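Local coordinates for AMP-dependent synthetase and ligase (Xenorhabdus doucetiae, PDB 6QSR), which probably acts, as one partner of the ApeI:P heterocomplex, in the dehydration step of aryl polyene pigment biosynthesis by a type II polyketide synthase, at residues W86-Y97 with Q108-L117. Residues are numbered along the deposited sequence; the frame is centred on the assembly and turned at random.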
loop_
_atom_site.group_PDB
_atom_site.type_symbol
_atom_site.label_atom_id
_atom_site.label_comp_id
_atom_site.label_asym_id
_atom_site.label_seq_id
_atom_site.Cartn_x
_atom_site.Cartn_y
_atom_site.Cartn_z
ATOM N N TRP A 86 -1.440 3.505 20.773
ATOM C CA TRP A 86 -2.694 4.214 20.529
ATOM C C TRP A 86 -2.828 5.346 21.543
ATOM O O TRP A 86 -2.821 5.100 22.753
ATOM C CB TRP A 86 -3.864 3.229 20.627
ATOM C CG TRP A 86 -5.230 3.840 20.671
ATOM C CD1 TRP A 86 -6.193 3.614 21.612
ATOM C CD2 TRP A 86 -5.797 4.749 19.724
ATOM N NE1 TRP A 86 -7.328 4.329 21.309
ATOM C CE2 TRP A 86 -7.108 5.041 20.160
ATOM C CE3 TRP A 86 -5.318 5.361 18.554
ATOM C CZ2 TRP A 86 -7.955 5.902 19.458
ATOM C CZ3 TRP A 86 -6.156 6.222 17.859
ATOM C CH2 TRP A 86 -7.461 6.490 18.322
ATOM N N ASP A 87 -2.924 6.578 21.042
ATOM C CA ASP A 87 -3.129 7.763 21.874
ATOM C C ASP A 87 -4.549 8.259 21.591
ATOM O O ASP A 87 -4.801 8.945 20.600
ATOM C CB ASP A 87 -2.076 8.832 21.566
ATOM C CG ASP A 87 -2.045 9.947 22.601
ATOM O OD1 ASP A 87 -3.106 10.279 23.158
ATOM O OD2 ASP A 87 -0.951 10.497 22.858
ATOM N N GLU A 88 -5.474 7.879 22.464
ATOM C CA GLU A 88 -6.895 8.122 22.245
ATOM C C GLU A 88 -7.234 9.608 22.202
ATOM O O GLU A 88 -8.024 10.041 21.359
ATOM C CB GLU A 88 -7.726 7.418 23.325
ATOM C CG GLU A 88 -9.228 7.460 23.072
ATOM C CD GLU A 88 -10.048 6.848 24.198
ATOM O OE1 GLU A 88 -9.517 6.656 25.312
ATOM O OE2 GLU A 88 -11.238 6.574 23.970
ATOM N N LYS A 89 -6.631 10.379 23.101
ATOM C CA LYS A 89 -6.848 11.820 23.161
ATOM C C LYS A 89 -6.360 12.549 21.897
ATOM O O LYS A 89 -6.976 13.534 21.482
ATOM C CB LYS A 89 -6.222 12.409 24.435
ATOM C CG LYS A 89 -6.884 11.883 25.712
ATOM C CD LYS A 89 -6.211 12.351 27.001
ATOM C CE LYS A 89 -7.010 13.421 27.736
ATOM N NZ LYS A 89 -8.379 12.980 28.149
ATOM N N LYS A 90 -5.299 12.034 21.270
ATOM C CA LYS A 90 -4.764 12.591 20.012
ATOM C C LYS A 90 -5.408 11.987 18.742
ATOM O O LYS A 90 -5.115 12.442 17.630
ATOM C CB LYS A 90 -3.246 12.378 19.945
ATOM C CG LYS A 90 -2.411 13.284 20.832
ATOM C CD LYS A 90 -0.928 13.015 20.589
ATOM C CE LYS A 90 -0.033 14.110 21.146
ATOM N NZ LYS A 90 -0.138 14.232 22.625
ATOM N N HIS A 91 -6.265 10.977 18.909
ATOM C CA HIS A 91 -6.822 10.171 17.801
ATOM C C HIS A 91 -5.713 9.474 16.993
ATOM O O HIS A 91 -5.912 9.156 15.817
ATOM C CB HIS A 91 -7.690 11.022 16.853
ATOM C CG HIS A 91 -8.787 11.784 17.531
ATOM N ND1 HIS A 91 -8.884 11.909 18.901
ATOM C CD2 HIS A 91 -9.823 12.489 17.020
ATOM C CE1 HIS A 91 -9.939 12.643 19.203
ATOM N NE2 HIS A 91 -10.528 13.009 18.081
ATOM N N LEU A 92 -4.574 9.193 17.637
ATOM C CA LEU A 92 -3.324 8.915 16.923
ATOM C C LEU A 92 -2.757 7.540 17.237
ATOM O O LEU A 92 -2.483 7.208 18.394
ATOM C CB LEU A 92 -2.288 9.986 17.264
ATOM C CG LEU A 92 -0.961 9.994 16.506
ATOM C CD1 LEU A 92 -1.176 10.377 15.052
ATOM C CD2 LEU A 92 0.026 10.941 17.176
ATOM N N LEU A 93 -2.587 6.759 16.175
ATOM C CA LEU A 93 -2.004 5.438 16.213
ATOM C C LEU A 93 -0.622 5.552 15.573
ATOM O O LEU A 93 -0.497 6.015 14.429
ATOM C CB LEU A 93 -2.890 4.487 15.409
ATOM C CG LEU A 93 -2.634 2.989 15.409
ATOM C CD1 LEU A 93 -2.902 2.391 16.788
ATOM C CD2 LEU A 93 -3.514 2.325 14.350
ATOM N N THR A 94 0.402 5.135 16.311
ATOM C CA THR A 94 1.778 5.166 15.839
ATOM C C THR A 94 2.300 3.751 15.818
ATOM O O THR A 94 1.934 2.942 16.674
ATOM C CB THR A 94 2.655 6.053 16.736
ATOM O OG1 THR A 94 2.463 5.679 18.097
ATOM C CG2 THR A 94 2.246 7.499 16.594
ATOM N N PHE A 95 3.137 3.449 14.829
ATOM C CA PHE A 95 3.677 2.092 14.662
ATOM C C PHE A 95 5.095 2.082 14.126
ATOM O O PHE A 95 5.553 3.029 13.489
ATOM C CB PHE A 95 2.789 1.219 13.755
ATOM C CG PHE A 95 2.827 1.601 12.301
ATOM C CD1 PHE A 95 1.961 2.569 11.799
ATOM C CD2 PHE A 95 3.721 0.998 11.424
ATOM C CE1 PHE A 95 1.988 2.928 10.459
ATOM C CE2 PHE A 95 3.752 1.360 10.076
ATOM C CZ PHE A 95 2.886 2.325 9.597
ATOM N N ARG A 96 5.761 0.959 14.357
ATOM C CA ARG A 96 7.106 0.759 13.879
ATOM C C ARG A 96 7.264 -0.741 13.670
ATOM O O ARG A 96 6.823 -1.525 14.511
ATOM C CB ARG A 96 8.093 1.323 14.909
ATOM C CG ARG A 96 9.565 1.091 14.622
ATOM C CD ARG A 96 10.427 1.636 15.755
ATOM N NE ARG A 96 11.850 1.375 15.519
ATOM C CZ ARG A 96 12.821 1.463 16.433
ATOM N NH1 ARG A 96 12.561 1.811 17.696
ATOM N NH2 ARG A 96 14.078 1.197 16.079
ATOM N N TYR A 97 7.800 -1.131 12.519
ATOM C CA TYR A 97 8.188 -2.516 12.264
ATOM C C TYR A 97 9.700 -2.579 12.316
ATOM O O TYR A 97 10.367 -1.847 11.590
ATOM C CB TYR A 97 7.735 -2.973 10.877
ATOM C CG TYR A 97 6.276 -3.351 10.730
ATOM C CD1 TYR A 97 5.308 -2.396 10.376
ATOM C CD2 TYR A 97 5.867 -4.676 10.885
ATOM C CE1 TYR A 97 3.977 -2.755 10.206
ATOM C CE2 TYR A 97 4.538 -5.045 10.720
ATOM C CZ TYR A 97 3.598 -4.089 10.377
ATOM O OH TYR A 97 2.290 -4.483 10.221
ATOM N N GLN A 108 17.493 -2.585 10.487
ATOM C CA GLN A 108 16.816 -2.654 11.778
ATOM C C GLN A 108 15.351 -2.205 11.640
ATOM O O GLN A 108 14.480 -3.065 11.553
ATOM C CB GLN A 108 17.599 -1.860 12.839
ATOM C CG GLN A 108 16.926 -1.687 14.202
ATOM C CD GLN A 108 16.525 -2.991 14.882
ATOM O OE1 GLN A 108 15.585 -3.012 15.679
ATOM N NE2 GLN A 108 17.234 -4.078 14.583
ATOM N N THR A 109 15.073 -0.897 11.605
ATOM C CA THR A 109 13.697 -0.413 11.392
ATOM C C THR A 109 13.335 -0.564 9.918
ATOM O O THR A 109 14.053 -0.079 9.047
ATOM C CB THR A 109 13.494 1.054 11.820
ATOM O OG1 THR A 109 13.828 1.203 13.200
ATOM C CG2 THR A 109 12.030 1.490 11.626
ATOM N N ALA A 110 12.237 -1.264 9.657
ATOM C CA ALA A 110 11.771 -1.512 8.308
ATOM C C ALA A 110 10.782 -0.430 7.911
ATOM O O ALA A 110 10.851 0.107 6.807
ATOM C CB ALA A 110 11.131 -2.887 8.210
ATOM N N SER A 111 9.855 -0.111 8.807
ATOM C CA SER A 111 8.883 0.942 8.522
ATOM C C SER A 111 8.358 1.600 9.786
ATOM O O SER A 111 8.472 1.064 10.881
ATOM C CB SER A 111 7.729 0.380 7.690
ATOM O OG SER A 111 6.972 -0.549 8.436
ATOM N N GLN A 112 7.777 2.779 9.622
ATOM C CA GLN A 112 7.225 3.510 10.748
ATOM C C GLN A 112 6.179 4.478 10.243
ATOM O O GLN A 112 6.289 4.987 9.124
ATOM C CB GLN A 112 8.332 4.250 11.508
ATOM C CG GLN A 112 9.155 5.198 10.646
ATOM C CD GLN A 112 10.470 5.632 11.281
ATOM O OE1 GLN A 112 10.945 5.040 12.250
ATOM N NE2 GLN A 112 11.068 6.669 10.718
ATOM N N GLY A 113 5.146 4.715 11.037
ATOM C CA GLY A 113 4.140 5.684 10.620
ATOM C C GLY A 113 3.168 6.157 11.664
ATOM O O GLY A 113 3.192 5.696 12.808
ATOM N N LYS A 114 2.322 7.096 11.231
ATOM C CA LYS A 114 1.310 7.748 12.065
ATOM C C LYS A 114 -0.028 7.732 11.333
ATOM O O LYS A 114 -0.142 8.287 10.229
ATOM C CB LYS A 114 1.701 9.202 12.335
ATOM C CG LYS A 114 2.992 9.379 13.117
ATOM C CD LYS A 114 3.528 10.797 13.019
ATOM C CE LYS A 114 2.643 11.795 13.743
ATOM N NZ LYS A 114 3.254 13.156 13.715
ATOM N N ILE A 115 -1.026 7.100 11.955
ATOM C CA ILE A 115 -2.368 6.934 11.388
ATOM C C ILE A 115 -3.366 7.672 12.285
ATOM O O ILE A 115 -3.258 7.599 13.501
ATOM C CB ILE A 115 -2.710 5.426 11.294
ATOM C CG1 ILE A 115 -1.852 4.764 10.207
ATOM C CG2 ILE A 115 -4.200 5.177 11.014
ATOM C CD1 ILE A 115 -1.740 3.248 10.304
ATOM N N LYS A 116 -4.316 8.397 11.700
ATOM C CA LYS A 116 -5.422 8.949 12.481
ATOM C C LYS A 116 -6.645 8.047 12.370
ATOM O O LYS A 116 -6.964 7.531 11.284
ATOM C CB LYS A 116 -5.756 10.383 12.072
ATOM C CG LYS A 116 -4.613 11.356 12.299
ATOM C CD LYS A 116 -4.456 11.768 13.756
ATOM C CE LYS A 116 -5.250 13.016 14.116
ATOM N NZ LYS A 116 -4.479 13.862 15.069
ATOM N N LEU A 117 -7.303 7.826 13.502
ATOM C CA LEU A 117 -8.570 7.091 13.537
ATOM C C LEU A 117 -9.693 8.059 13.886
ATOM O O LEU A 117 -9.433 9.141 14.410
ATOM C CB LEU A 117 -8.521 5.954 14.550
ATOM C CG LEU A 117 -7.378 4.949 14.386
ATOM C CD1 LEU A 117 -7.437 3.882 15.464
ATOM C CD2 LEU A 117 -7.425 4.319 13.005
#
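Phe95 lays its ring over the backbone of Gly113, its partner in an antiparallel hydrogen-bonded pair. A chi1 of 71° tucks CG in between the two backbone branches and folds the ring across onto the neighbouring strand: Gly113 N is stacked centrally, 3.5 Å from the ring plane, and Gly113 CA makes a CH-pi contact with the same ring. Gly113 has no side chain, and the ring lies directly on its backbone. Phe95 CE1 meets Ile115 CD1 at 3.7 Å.

Strands 92-99 and 109-118 form a beta hairpin within the antiparallel sheet of a HotDog fold, and Leu93, Phe95, Tyr97, Ser111 and Ile115 share the face turned to helix 41-56, the buried helix the sheet wraps around. Near the loop end of the hairpin a classic beta bulge shifts the register: Ala110 and Ser111 both face Tyr97, whose O accepts a bond from Ala110 N at 2.8 Å and a weak one from Ser111 N. Ser111 OG lies 3.2 Å from Tyr97 CD1, and it and Tyr97 OH both bond to Gln44 of the helix.

Lys116 lies on the opposite face of the sheet, with Leu92, Thr94 and Arg96. Its CB rests 3.9 Å from His91 O; bends at chi2, chi3 and chi4 then carry CD between His91 O and Leu92 CD1, and CE close to Lys90 O. NZ gives a hydrogen bond of 3.0 Å to Lys90 O, nearly end-on (C=O...N 173°). Arg96 runs out extended, roughly perpendicular to Thr109, its NH2 giving Thr109 OG1 a hydrogen bond in the guanidinium plane; Asp98 binds both residues, by a salt bridge to Arg96 NE and a hydrogen bond to Thr109. At the opposite end, beside the turn 88-91, Leu117 CD1 sits over one face of the Trp86 six-membered ring, 3.6 Å from Trp86 CZ3.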